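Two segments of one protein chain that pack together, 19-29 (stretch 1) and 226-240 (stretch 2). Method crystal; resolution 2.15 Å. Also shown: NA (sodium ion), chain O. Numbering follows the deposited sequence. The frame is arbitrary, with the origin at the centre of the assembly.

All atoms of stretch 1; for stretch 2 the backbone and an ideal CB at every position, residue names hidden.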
ATOM      1  N   HIS A  19     -12.850  46.679  12.303  1.00 35.18           N
ATOM      2  CA  HIS A  19     -12.627  45.331  12.821  1.00 40.24           C
ATOM      3  C   HIS A  19     -12.081  44.400  11.740  1.00 39.60           C
ATOM      4  O   HIS A  19     -11.217  43.564  12.008  1.00 42.19           O
ATOM      5  CB  HIS A  19     -13.912  44.750  13.421  1.00 40.20           C
ATOM      6  CG  HIS A  19     -14.354  45.421  14.683  1.00 47.14           C
ATOM      7  ND1 HIS A  19     -13.473  46.028  15.555  1.00 50.53           N
ATOM      8  CD2 HIS A  19     -15.585  45.582  15.224  1.00 49.60           C
ATOM      9  CE1 HIS A  19     -14.143  46.533  16.574  1.00 51.54           C
ATOM     10  NE2 HIS A  19     -15.428  46.275  16.398  1.00 51.85           N
ATOM     11  N   ALA A  20     -12.591  44.547  10.519  1.00 37.59           N
ATOM     12  CA  ALA A  20     -12.133  43.732   9.398  1.00 37.72           C
ATOM     13  C   ALA A  20     -10.663  44.014   9.105  1.00 39.65           C
ATOM     14  O   ALA A  20      -9.879  43.098   8.857  1.00 37.67           O
ATOM     15  CB  ALA A  20     -12.990  43.989   8.157  1.00 35.19           C
ATOM     16  N   ASP A  21     -10.295  45.288   9.154  1.00 37.96           N
ATOM     17  CA  ASP A  21      -8.916  45.695   8.935  1.00 38.85           C
ATOM     18  C   ASP A  21      -8.001  45.184  10.050  1.00 36.88           C
ATOM     19  O   ASP A  21      -6.873  44.773   9.792  1.00 37.60           O
ATOM     20  CB  ASP A  21      -8.830  47.215   8.819  1.00 42.88           C
ATOM     21  CG  ASP A  21      -7.406  47.711   8.681  1.00 57.26           C
ATOM     22  OD1 ASP A  21      -6.889  47.719   7.545  1.00 63.89           O
ATOM     23  OD2 ASP A  21      -6.806  48.102   9.705  1.00 63.57           O
ATOM     24  N   GLU A  22      -8.493  45.206  11.286  1.00 37.58           N
ATOM     25  CA  GLU A  22      -7.731  44.667  12.409  1.00 42.36           C
ATOM     26  C   GLU A  22      -7.499  43.167  12.244  1.00 36.57           C
ATOM     27  O   GLU A  22      -6.430  42.656  12.570  1.00 36.81           O
ATOM     28  CB  GLU A  22      -8.431  44.944  13.740  1.00 48.98           C
ATOM     29  CG  GLU A  22      -8.437  46.402  14.168  1.00 64.76           C
ATOM     30  CD  GLU A  22      -9.212  46.616  15.454  1.00 76.92           C
ATOM     31  OE1 GLU A  22      -9.858  45.655  15.922  1.00 81.29           O
ATOM     32  OE2 GLU A  22      -9.174  47.741  15.996  1.00 79.88           O
ATOM     33  N   ILE A  23      -8.509  42.463  11.742  1.00 39.65           N
ATOM     34  CA  ILE A  23      -8.377  41.032  11.485  1.00 38.37           C
ATOM     35  C   ILE A  23      -7.323  40.772  10.411  1.00 36.35           C
ATOM     36  O   ILE A  23      -6.469  39.898  10.571  1.00 37.22           O
ATOM     37  CB  ILE A  23      -9.725  40.388  11.090  1.00 37.53           C
ATOM     38  CG1 ILE A  23     -10.672  40.371  12.289  1.00 34.03           C
ATOM     39  CG2 ILE A  23      -9.519  38.968  10.587  1.00 38.08           C
ATOM     40  CD1 ILE A  23     -12.092  39.949  11.952  1.00 36.92           C
ATOM     41  N   ASP A  24      -7.378  41.544   9.329  1.00 36.72           N
ATOM     42  CA  ASP A  24      -6.399  41.423   8.250  1.00 40.71           C
ATOM     43  C   ASP A  24      -4.969  41.537   8.767  1.00 40.43           C
ATOM     44  O   ASP A  24      -4.135  40.679   8.489  1.00 41.96           O
ATOM     45  CB  ASP A  24      -6.637  42.483   7.170  1.00 46.67           C
ATOM     46  CG  ASP A  24      -7.866  42.199   6.332  1.00 50.44           C
ATOM     47  OD1 ASP A  24      -8.252  41.017   6.220  1.00 46.39           O
ATOM     48  OD2 ASP A  24      -8.442  43.158   5.778  1.00 56.72           O
ATOM     49  N   LYS A  25      -4.698  42.592   9.527  1.00 39.10           N
ATOM     50  CA  LYS A  25      -3.351  42.850  10.037  1.00 46.33           C
ATOM     51  C   LYS A  25      -2.896  41.811  11.058  1.00 43.91           C
ATOM     52  O   LYS A  25      -1.710  41.495  11.140  1.00 49.78           O
ATOM     53  CB  LYS A  25      -3.263  44.257  10.637  1.00 50.19           C
ATOM     54  CG  LYS A  25      -3.684  45.357   9.677  1.00 59.75           C
ATOM     55  CD  LYS A  25      -2.929  45.246   8.363  1.00 68.35           C
ATOM     56  CE  LYS A  25      -3.497  46.184   7.312  1.00 72.91           C
ATOM     57  NZ  LYS A  25      -3.402  47.604   7.736  1.00 75.56           N
ATOM     58  N   TYR A  26      -3.836  41.283  11.835  1.00 39.71           N
ATOM     59  CA  TYR A  26      -3.510  40.250  12.815  1.00 44.46           C
ATOM     60  C   TYR A  26      -3.086  38.952  12.130  1.00 46.06           C
ATOM     61  O   TYR A  26      -2.079  38.347  12.496  1.00 45.68           O
ATOM     62  CB  TYR A  26      -4.684  39.993  13.766  1.00 41.57           C
ATOM     63  CG  TYR A  26      -4.454  38.828  14.705  1.00 41.25           C
ATOM     64  CD1 TYR A  26      -3.587  38.942  15.784  1.00 46.76           C
ATOM     65  CD2 TYR A  26      -5.101  37.614  14.511  1.00 39.43           C
ATOM     66  CE1 TYR A  26      -3.369  37.878  16.643  1.00 48.09           C
ATOM     67  CE2 TYR A  26      -4.892  36.547  15.364  1.00 41.99           C
ATOM     68  CZ  TYR A  26      -4.025  36.685  16.429  1.00 43.73           C
ATOM     69  OH  TYR A  26      -3.816  35.623  17.278  1.00 38.85           O
ATOM     70  N   ILE A  27      -3.856  38.531  11.134  1.00 39.49           N
ATOM     71  CA  ILE A  27      -3.554  37.295  10.421  1.00 40.19           C
ATOM     72  C   ILE A  27      -2.289  37.444   9.575  1.00 43.16           C
ATOM     73  O   ILE A  27      -1.447  36.547   9.541  1.00 40.01           O
ATOM     74  CB  ILE A  27      -4.745  36.832   9.555  1.00 36.74           C
ATOM     75  CG1 ILE A  27      -5.951  36.525  10.442  1.00 31.64           C
ATOM     76  CG2 ILE A  27      -4.376  35.607   8.729  1.00 36.73           C
ATOM     77  CD1 ILE A  27      -7.171  36.035   9.683  1.00 29.61           C
ATOM     78  N   GLN A  28      -2.151  38.589   8.912  1.00 42.59           N
ATOM     79  CA  GLN A  28      -0.965  38.873   8.111  1.00 48.45           C
ATOM     80  C   GLN A  28       0.288  39.014   8.975  1.00 51.48           C
ATOM     81  O   GLN A  28       1.406  38.916   8.477  1.00 56.65           O
ATOM     82  CB  GLN A  28      -1.167  40.133   7.259  1.00 54.32           C
ATOM     83  CG  GLN A  28      -2.173  39.965   6.126  1.00 60.67           C
ATOM     84  CD  GLN A  28      -2.511  41.275   5.432  1.00 65.89           C
ATOM     85  OE1 GLN A  28      -1.994  42.335   5.787  1.00 70.84           O
ATOM     86  NE2 GLN A  28      -3.387  41.206   4.436  1.00 61.11           N
ATOM     87  N   GLY A  29       0.095  39.247  10.270  1.00 46.56           N
ATOM     88  CA  GLY A  29       1.209  39.387  11.189  1.00 47.36           C
ATOM     89  C   GLY A  29       1.679  38.065  11.768  1.00 48.32           C
ATOM     90  O   GLY A  29       2.696  38.005  12.461  1.00 55.93           O
ATOM     91  N   UNK A 226      -9.202  38.007  -1.353  1.00 46.68           N
ATOM     92  CA  UNK A 226      -8.052  38.904  -1.406  1.00 54.44           C
ATOM     93  C   UNK A 226      -7.697  39.434  -0.020  1.00 47.38           C
ATOM     94  O   UNK A 226      -6.596  39.938   0.196  1.00 49.74           O
ATOM     95  CB  UNK A 226      -8.332  40.069  -2.357  1.00 54.44           C
ATOM     96  N   UNK A 227      -8.641  39.325   0.910  1.00 43.45           N
ATOM     97  CA  UNK A 227      -8.421  39.732   2.292  1.00 46.03           C
ATOM     98  C   UNK A 227      -8.768  38.581   3.221  1.00 39.02           C
ATOM     99  O   UNK A 227      -9.777  37.903   3.022  1.00 41.13           O
ATOM    100  CB  UNK A 227      -9.248  40.972   2.637  1.00 46.03           C
ATOM    101  N   UNK A 228      -7.922  38.350   4.237  1.00 34.93           N
ATOM    102  CA  UNK A 228      -8.159  37.295   5.228  1.00 39.87           C
ATOM    103  C   UNK A 228      -9.490  37.468   5.955  1.00 41.51           C
ATOM    104  O   UNK A 228     -10.113  36.481   6.339  1.00 43.39           O
ATOM    105  CB  UNK A 228      -7.019  37.270   6.248  1.00 39.87           C
ATOM    106  N   UNK A 229      -9.921  38.712   6.128  1.00 37.18           N
ATOM    107  CA  UNK A 229     -11.150  39.005   6.863  1.00 37.83           C
ATOM    108  C   UNK A 229     -12.428  38.700   6.081  1.00 36.11           C
ATOM    109  O   UNK A 229     -13.515  38.698   6.653  1.00 36.59           O
ATOM    110  CB  UNK A 229     -11.154  40.478   7.276  1.00 37.83           C
ATOM    111  N   UNK A 230     -12.300  38.448   4.780  1.00 41.57           N
ATOM    112  CA  UNK A 230     -13.471  38.245   3.923  1.00 44.29           C
ATOM    113  C   UNK A 230     -14.339  37.053   4.328  1.00 37.72           C
ATOM    114  O   UNK A 230     -15.545  37.060   4.103  1.00 35.71           O
ATOM    115  CB  UNK A 230     -13.014  38.060   2.475  1.00 44.29           C
ATOM    116  N   UNK A 231     -13.726  36.035   4.922  1.00 39.92           N
ATOM    117  CA  UNK A 231     -14.461  34.823   5.280  1.00 42.73           C
ATOM    118  C   UNK A 231     -15.229  34.959   6.592  1.00 39.84           C
ATOM    119  O   UNK A 231     -16.126  34.166   6.880  1.00 39.13           O
ATOM    120  CB  UNK A 231     -13.494  33.641   5.376  1.00 42.73           C
ATOM    121  N   UNK A 232     -14.885  35.970   7.380  1.00 31.02           N
ATOM    122  CA  UNK A 232     -15.513  36.150   8.683  1.00 32.98           C
ATOM    123  C   UNK A 232     -16.735  37.053   8.621  1.00 34.61           C
ATOM    124  O   UNK A 232     -16.793  37.979   7.811  1.00 34.84           O
ATOM    125  CB  UNK A 232     -14.500  36.724   9.675  1.00 32.98           C
ATOM    126  N   UNK A 233     -17.710  36.775   9.483  1.00 36.22           N
ATOM    127  CA  UNK A 233     -18.880  37.626   9.612  1.00 34.57           C
ATOM    128  C   UNK A 233     -18.494  39.006  10.110  1.00 34.52           C
ATOM    129  O   UNK A 233     -17.438  39.176  10.726  1.00 34.13           O
ATOM    130  CB  UNK A 233     -19.904  36.990  10.555  1.00 34.57           C
ATOM    131  N   UNK A 234     -19.351  39.989   9.852  1.00 37.00           N
ATOM    132  CA  UNK A 234     -19.042  41.378  10.170  1.00 40.23           C
ATOM    133  C   UNK A 234     -18.961  41.654  11.670  1.00 43.82           C
ATOM    134  O   UNK A 234     -18.484  42.710  12.083  1.00 43.26           O
ATOM    135  CB  UNK A 234     -20.096  42.292   9.542  1.00 40.23           C
ATOM    136  N   UNK A 235     -19.430  40.709  12.481  1.00 44.87           N
ATOM    137  CA  UNK A 235     -19.410  40.879  13.931  1.00 43.89           C
ATOM    138  C   UNK A 235     -18.166  40.265  14.572  1.00 43.28           C
ATOM    139  O   UNK A 235     -17.942  40.418  15.773  1.00 46.87           O
ATOM    140  CB  UNK A 235     -20.666  40.258  14.545  1.00 43.89           C
ATOM    141  N   UNK A 236     -17.364  39.565  13.775  1.00 37.39           N
ATOM    142  CA  UNK A 236     -16.163  38.919  14.295  1.00 38.58           C
ATOM    143  C   UNK A 236     -15.047  39.943  14.495  1.00 42.17           C
ATOM    144  O   UNK A 236     -14.858  40.839  13.667  1.00 42.95           O
ATOM    145  CB  UNK A 236     -15.701  37.807  13.351  1.00 38.58           C
ATOM    146  N   UNK A 237     -14.321  39.812  15.602  1.00 41.62           N
ATOM    147  CA  UNK A 237     -13.205  40.702  15.904  1.00 43.49           C
ATOM    148  C   UNK A 237     -11.909  39.918  16.095  1.00 42.04           C
ATOM    149  O   UNK A 237     -11.925  38.692  16.220  1.00 37.31           O
ATOM    150  CB  UNK A 237     -13.509  41.528  17.155  1.00 43.49           C
ATOM    151  N   UNK A 238     -10.793  40.639  16.108  1.00 44.26           N
ATOM    152  CA  UNK A 238      -9.484  40.048  16.351  1.00 48.19           C
ATOM    153  C   UNK A 238      -9.439  39.412  17.736  1.00 50.01           C
ATOM    154  O   UNK A 238      -8.850  38.347  17.922  1.00 48.13           O
ATOM    155  CB  UNK A 238      -8.383  41.101  16.211  1.00 48.19           C
ATOM    156  N   UNK A 239     -10.076  40.069  18.700  1.00 49.36           N
ATOM    157  CA  UNK A 239     -10.108  39.579  20.074  1.00 54.55           C
ATOM    158  C   UNK A 239     -10.784  38.217  20.170  1.00 48.93           C
ATOM    159  O   UNK A 239     -10.328  37.340  20.901  1.00 50.10           O
ATOM    160  CB  UNK A 239     -10.828  40.583  20.976  1.00 54.55           C
ATOM    161  N   UNK A 240     -11.873  38.045  19.431  1.00 46.42           N
ATOM    162  CA  UNK A 240     -12.580  36.771  19.416  1.00 44.16           C
ATOM    163  C   UNK A 240     -11.714  35.657  18.835  1.00 44.54           C
ATOM    164  O   UNK A 240     -11.687  34.546  19.364  1.00 47.22           O
ATOM    165  CB  UNK A 240     -13.878  36.897  18.616  1.00 44.16           C
TER
HETATM  166 NA    NA O1540     -16.377  35.059  17.090  1.00 63.52          NA

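Position 226 has nothing of the helix of stretch 1 within reach of its CB, so this contact sets no rule; it is Thr226.

At 227 the CB points sideways but lies 3.7 Å from Asp24 OD1. A carboxylate so near invites a long cationic chain, Lys or Arg. The residue is Arg227, which folds back along the helix: NE and NH2 each donate to Asp24 OD2 at 2.8 Å, a salt bridge held at the guanidinium edge.

At 228 the phi of -58° is one a proline can adopt, and the CB faces Ile27 CD1 at 3.7 Å. The backbone N sits 3.3 Å from Asp24 OD1, but an N-H there would not point at it, so proline forfeits nothing with that oxygen; apolar residues also fit. Pro228 packs its ring CB against Ile27 CD1 at 3.8 Å.

Position 229 is the tightest. Its CB is 3.1 Å from Asp24 OD1 and 3.3 Å from Ala20 O, which favours something small, preferably a donor. Ser229 answers twice: its N and its OG each donate to Asp24 OD1 at 2.8 Å. With 227 on OD2, both carboxylate oxygens are engaged.

Positions 230 and 231 find nothing of the helix near their CB atoms, and Arg230 and Phe231 make no contact with it.

At 232 the CB points toward the helix, 4.6 Å from Ile23 CD1, with Ile27 beyond. A large apolar chain, aliphatic or aromatic, would suit. Phe232 spans both, CD2 lying 4.1 Å from Ile23 CG2 and CE2 3.9 Å from Ile27 CD1.

Positions 233 to 236 form a type I turn. At 233, 234 and 235 no CB comes within reach of the helix, so the contact sets no rule there; the residues are Gly233, Lys234 and Ala235. At 236 the CB points sideways, 4.4 Å from Ile23 CD1, so a modest apolar residue fits; Val236 places CG1 4.2 Å from that same CD1.

Position 237 immediately precedes a helix, where Ser, Thr, Asp or Asn commonly cap, and its CB is 4.7 Å from His19 CG. Thr237 does both jobs: OG1 accepts a weak capping bond from the N of 240, while CG2 sits over the imidazole face, 3.8 Å from the His19 ring centroid.

At 238 the CB points toward the helix between Ile23 and Tyr26, wanting a long chain with an aliphatic stem. Lys238 lays CD 3.6 Å from Tyr26 CB, and a water accepting from its N donates to His19 O and Glu22 OE1.

Positions 239 and 240 offer no close CB contact: Glu239 remains largely outside, and Gln240 binds sodium through OE1.

Stretch 2, residues 226-240: TRPSRFFGKAVTKEQ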
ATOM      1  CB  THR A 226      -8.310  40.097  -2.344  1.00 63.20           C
ATOM      2  OG1 THR A 226      -9.515  40.766  -1.950  1.00 64.86           O
ATOM      3  CG2 THR A 226      -8.441  39.630  -3.787  1.00 68.44           C
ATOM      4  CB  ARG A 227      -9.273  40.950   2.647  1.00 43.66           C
ATOM      5  CG  ARG A 227      -9.008  42.173   1.787  1.00 51.16           C
ATOM      6  CD  ARG A 227      -9.989  43.291   2.109  1.00 56.36           C
ATOM      7  NE  ARG A 227      -9.921  43.683   3.514  1.00 62.30           N
ATOM      8  CZ  ARG A 227     -10.774  44.515   4.104  1.00 62.42           C
ATOM      9  NH1 ARG A 227     -11.773  45.051   3.415  1.00 61.06           N
ATOM     10  NH2 ARG A 227     -10.629  44.809   5.389  1.00 58.09           N
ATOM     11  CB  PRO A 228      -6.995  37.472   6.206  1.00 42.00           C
ATOM     12  CG  PRO A 228      -5.903  38.071   5.379  1.00 36.53           C
ATOM     13  CD  PRO A 228      -6.602  38.983   4.407  1.00 33.14           C
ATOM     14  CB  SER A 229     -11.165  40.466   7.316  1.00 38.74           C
ATOM     15  OG  SER A 229     -11.072  41.342   6.208  1.00 36.75           O
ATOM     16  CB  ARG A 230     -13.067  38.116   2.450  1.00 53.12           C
ATOM     17  CG  ARG A 230     -13.343  39.359   1.617  1.00 62.31           C
ATOM     18  CD  ARG A 230     -14.798  39.807   1.735  1.00 68.25           C
ATOM     19  NE  ARG A 230     -15.631  39.350   0.624  1.00 71.48           N
ATOM     20  CZ  ARG A 230     -16.537  38.378   0.704  1.00 68.75           C
ATOM     21  NH1 ARG A 230     -16.740  37.744   1.851  1.00 63.05           N
ATOM     22  NH2 ARG A 230     -17.244  38.043  -0.366  1.00 69.99           N
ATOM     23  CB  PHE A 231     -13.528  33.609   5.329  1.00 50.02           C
ATOM     24  CG  PHE A 231     -13.292  32.971   3.987  1.00 51.91           C
ATOM     25  CD1 PHE A 231     -14.040  33.352   2.883  1.00 49.59           C
ATOM     26  CD2 PHE A 231     -12.329  31.985   3.830  1.00 49.50           C
ATOM     27  CE1 PHE A 231     -13.831  32.768   1.646  1.00 53.22           C
ATOM     28  CE2 PHE A 231     -12.114  31.396   2.596  1.00 51.95           C
ATOM     29  CZ  PHE A 231     -12.867  31.788   1.501  1.00 54.30           C
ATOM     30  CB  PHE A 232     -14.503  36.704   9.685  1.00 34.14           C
ATOM     31  CG  PHE A 232     -13.324  35.807   9.903  1.00 34.40           C
ATOM     32  CD1 PHE A 232     -13.429  34.693  10.720  1.00 34.93           C
ATOM     33  CD2 PHE A 232     -12.110  36.072   9.287  1.00 35.14           C
ATOM     34  CE1 PHE A 232     -12.341  33.860  10.920  1.00 36.15           C
ATOM     35  CE2 PHE A 232     -11.023  35.244   9.484  1.00 36.69           C
ATOM     36  CZ  PHE A 232     -11.138  34.137  10.300  1.00 37.86           C
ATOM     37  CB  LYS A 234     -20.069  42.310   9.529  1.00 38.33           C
ATOM     38  CG  LYS A 234     -21.489  42.102  10.024  1.00 43.19           C
ATOM     39  CD  LYS A 234     -22.468  42.935   9.212  1.00 51.61           C
ATOM     40  CE  LYS A 234     -23.898  42.741   9.695  1.00 57.55           C
ATOM     41  NZ  LYS A 234     -24.885  43.492   8.865  1.00 62.09           N
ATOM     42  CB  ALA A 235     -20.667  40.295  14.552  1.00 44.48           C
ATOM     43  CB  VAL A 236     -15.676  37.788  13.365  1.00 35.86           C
ATOM     44  CG1 VAL A 236     -14.475  37.069  13.973  1.00 31.58           C
ATOM     45  CG2 VAL A 236     -16.805  36.801  13.094  1.00 36.05           C
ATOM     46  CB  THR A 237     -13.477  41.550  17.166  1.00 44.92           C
ATOM     47  OG1 THR A 237     -13.632  40.692  18.302  1.00 45.44           O
ATOM     48  CG2 THR A 237     -14.738  42.376  16.987  1.00 49.50           C
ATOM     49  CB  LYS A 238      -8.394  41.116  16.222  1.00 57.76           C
ATOM     50  CG  LYS A 238      -7.045  40.721  16.810  1.00 67.34           C
ATOM     51  CD  LYS A 238      -6.011  41.823  16.619  1.00 73.61           C
ATOM     52  CE  LYS A 238      -6.500  43.148  17.182  1.00 80.93           C
ATOM     53  NZ  LYS A 238      -5.518  44.247  16.967  1.00 85.99           N
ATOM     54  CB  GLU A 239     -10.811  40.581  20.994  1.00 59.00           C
ATOM     55  CG  GLU A 239      -9.970  41.790  21.368  1.00 67.23           C
ATOM     56  CD  GLU A 239      -9.687  42.707  20.193  1.00 73.78           C
ATOM     57  OE1 GLU A 239     -10.484  42.716  19.231  1.00 74.49           O
ATOM     58  OE2 GLU A 239      -8.666  43.423  20.236  1.00 78.46           O
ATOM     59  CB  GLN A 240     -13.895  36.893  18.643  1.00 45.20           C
ATOM     60  CG  GLN A 240     -14.888  37.855  19.278  1.00 55.30           C
ATOM     61  CD  GLN A 240     -16.080  38.142  18.383  1.00 61.06           C
ATOM     62  OE1 GLN A 240     -16.231  37.541  17.320  1.00 60.77           O
ATOM     63  NE2 GLN A 240     -16.931  39.068  18.810  1.00 63.03           N
TER
HETATM   64  O   HOH W   1     -11.082  43.204  14.979  1.00 43.96           O
HETATM   65  O   HOH W   2     -18.686  34.507  15.574  1.00 41.40           O
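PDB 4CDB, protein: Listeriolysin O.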